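Local coordinates for Exo-beta-1,3-galactanase (PDB 5FLW), which probably releases galactose from the ends of beta-1,3-galactans by hydrolysing their terminal linkages, as an exo-acting family 43 glycoside hydrolase, at residues Y184-S190 / F203-L207. Numbering follows the deposited sequence.
Sequences YPYGLES and FGSQL
The Y184 ring meets L207 at its hydroxyl edge: the backbone N of L207 lies near the ring plane and donates to Y184 OH over 3.0 Å, at an N-H...O angle of 158°. Water 1 sits at the same edge, in plane, and joins the hydroxyl to L207 O. Over one face of the ring, toward its rim, lies CD2 of Y186, whose own ring carries P185 CB over one face and receives L207 CD1 obliquely, 3.6 Å from Y186 CG. CG of Y184 stands anti to its backbone N (chi1 -154°), which sends the phenol across to the turn after strand 199-205. Trading Y184 for a phenylalanine would probably leave the L207 N-H without its acceptor and break the water link to L207 O.

Leucine suits position 207 because its two methyls divide the work: CD1 packs on Y186, while CD2 lies 3.3 Å from E189 CD, against the extended glutamate chain. That carboxylate also reaches Q206 O through water 2. Deeper in, E189 and S205 form an antiparallel hydrogen-bonded pair, with E189 N to S205 O at 2.8 Å and S205 N to E189 O at 3.0 Å. At G204 a beta carbon would collide with L188 CB and E189 O, hence glycine. Serines fit the buried corner where the chain turns: S190 OG and S205 OG hydrogen-bond at 2.7 Å, and V245 O and Q244 NE2 of the adjoining strand 244-250 engage S190 OG and S205 OG respectively.

The loop entering strand 191-196 is thus tied to its own sheet, one of five four-stranded antiparallel sheets, consistent with the five-bladed beta-propeller of family 43. At the outer end one direct N-H...O bond, a water and apolar packing hold the two segments together; at the buried end a backbone pair and the linked serine hydroxyls do so, at the seam with the next sheet.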
loop_
_atom_site.group_PDB
_atom_site.type_symbol
_atom_site.label_atom_id
_atom_site.label_comp_id
_atom_site.label_asym_id
_atom_site.label_seq_id
_atom_site.Cartn_x
_atom_site.Cartn_y
_atom_site.Cartn_z
ATOM N N TYR A 184 -2.883 -22.009 3.500
ATOM C CA TYR A 184 -2.966 -21.355 2.188
ATOM C C TYR A 184 -1.624 -21.599 1.515
ATOM O O TYR A 184 -0.589 -21.618 2.200
ATOM C CB TYR A 184 -3.188 -19.840 2.340
ATOM C CG TYR A 184 -3.887 -19.137 1.180
ATOM C CD1 TYR A 184 -5.095 -19.620 0.660
ATOM C CD2 TYR A 184 -3.376 -17.939 0.655
ATOM C CE1 TYR A 184 -5.764 -18.947 -0.386
ATOM C CE2 TYR A 184 -4.031 -17.257 -0.384
ATOM C CZ TYR A 184 -5.219 -17.764 -0.903
ATOM O OH TYR A 184 -5.851 -17.088 -1.932
ATOM N N PRO A 185 -1.612 -21.817 0.193
ATOM C CA PRO A 185 -0.350 -22.087 -0.514
ATOM C C PRO A 185 0.461 -20.840 -0.826
ATOM O O PRO A 185 1.538 -20.963 -1.428
ATOM C CB PRO A 185 -0.813 -22.764 -1.824
ATOM C CG PRO A 185 -2.302 -22.953 -1.712
ATOM C CD PRO A 185 -2.770 -21.916 -0.715
ATOM N N TYR A 186 -0.026 -19.656 -0.439
ATOM C CA TYR A 186 0.588 -18.400 -0.836
ATOM C C TYR A 186 0.589 -17.439 0.337
ATOM O O TYR A 186 -0.156 -17.607 1.309
ATOM C CB TYR A 186 -0.238 -17.724 -1.945
ATOM C CG TYR A 186 -0.510 -18.638 -3.096
ATOM C CD1 TYR A 186 0.497 -18.913 -4.013
ATOM C CD2 TYR A 186 -1.763 -19.257 -3.252
ATOM C CE1 TYR A 186 0.283 -19.768 -5.072
ATOM C CE2 TYR A 186 -1.993 -20.124 -4.316
ATOM C CZ TYR A 186 -0.955 -20.368 -5.228
ATOM O OH TYR A 186 -1.129 -21.210 -6.305
ATOM N N GLY A 187 1.399 -16.392 0.207
ATOM C CA GLY A 187 1.216 -15.229 1.041
ATOM C C GLY A 187 -0.002 -14.446 0.572
ATOM O O GLY A 187 -0.584 -14.711 -0.483
ATOM N N LEU A 188 -0.381 -13.454 1.355
ATOM C CA LEU A 188 -1.501 -12.612 0.992
ATOM C C LEU A 188 -0.930 -11.412 0.247
ATOM O O LEU A 188 0.203 -11.007 0.500
ATOM C CB LEU A 188 -2.255 -12.159 2.242
ATOM C CG LEU A 188 -2.913 -13.263 3.074
ATOM C CD1 LEU A 188 -3.907 -12.671 4.060
ATOM C CD2 LEU A 188 -3.588 -14.284 2.173
ATOM N N GLU A 189 -1.799 -10.927 -0.617
ATOM C CA GLU A 189 -1.208 -9.809 -1.346
ATOM C C GLU A 189 -1.574 -8.455 -0.731
ATOM O O GLU A 189 -2.102 -8.406 0.374
ATOM C CB GLU A 189 -1.454 -9.884 -2.855
ATOM C CG GLU A 189 -2.899 -9.811 -3.280
ATOM C CD GLU A 189 -3.074 -10.013 -4.775
ATOM O OE1 GLU A 189 -2.095 -9.876 -5.537
ATOM O OE2 GLU A 189 -4.205 -10.299 -5.188
ATOM N N SER A 190 -1.381 -7.252 -1.442
ATOM C CA SER A 190 -1.663 -5.902 -0.941
ATOM C C SER A 190 -1.303 -5.773 0.542
ATOM O O SER A 190 -2.146 -5.440 1.364
ATOM C CB SER A 190 -3.110 -5.469 -1.222
ATOM O OG SER A 190 -4.058 -6.211 -0.479
ATOM N N PHE A 203 -1.638 -6.921 7.551
ATOM C CA PHE A 203 -2.884 -7.168 6.836
ATOM C C PHE A 203 -2.591 -7.521 5.380
ATOM O O PHE A 203 -1.614 -7.040 4.799
ATOM C CB PHE A 203 -3.782 -5.920 6.856
ATOM C CG PHE A 203 -4.100 -5.420 8.240
ATOM C CD1 PHE A 203 -3.172 -4.678 8.967
ATOM C CD2 PHE A 203 -5.331 -5.690 8.824
ATOM C CE1 PHE A 203 -3.480 -4.222 10.268
ATOM C CE2 PHE A 203 -5.641 -5.229 10.122
ATOM C CZ PHE A 203 -4.714 -4.496 10.827
ATOM N N GLY A 204 -3.472 -8.334 4.781
ATOM C CA GLY A 204 -3.376 -8.630 3.361
ATOM C C GLY A 204 -4.664 -9.230 2.831
ATOM O O GLY A 204 -5.608 -9.501 3.582
ATOM N N SER A 205 -4.683 -9.438 1.515
ATOM C CA SER A 205 -5.849 -9.951 0.806
ATOM C C SER A 205 -5.578 -11.327 0.203
ATOM O O SER A 205 -4.457 -11.628 -0.232
ATOM C CB SER A 205 -6.291 -8.996 -0.308
ATOM O OG SER A 205 -5.198 -8.602 -1.118
ATOM N N GLN A 206 -6.618 -12.161 0.167
ATOM C CA GLN A 206 -6.474 -13.438 -0.527
ATOM C C GLN A 206 -6.311 -13.188 -2.025
ATOM O O GLN A 206 -6.517 -12.077 -2.523
ATOM C CB GLN A 206 -7.647 -14.387 -0.227
ATOM C CG GLN A 206 -7.921 -14.537 1.262
ATOM C CD GLN A 206 -9.061 -15.517 1.552
ATOM O OE1 GLN A 206 -10.000 -15.214 2.308
ATOM N NE2 GLN A 206 -9.007 -16.689 0.950
ATOM N N LEU A 207 -5.902 -14.239 -2.740
ATOM C CA LEU A 207 -5.655 -14.194 -4.184
ATOM C C LEU A 207 -6.924 -14.724 -4.841
ATOM O O LEU A 207 -7.089 -15.933 -5.029
ATOM C CB LEU A 207 -4.433 -15.040 -4.547
ATOM C CG LEU A 207 -3.132 -14.679 -3.812
ATOM C CD1 LEU A 207 -1.989 -15.582 -4.251
ATOM C CD2 LEU A 207 -2.749 -13.251 -4.043
HETATM O O HOH W 1 -8.113 -17.852 -2.588
HETATM O O HOH W 2 -7.143 -10.234 -4.290
#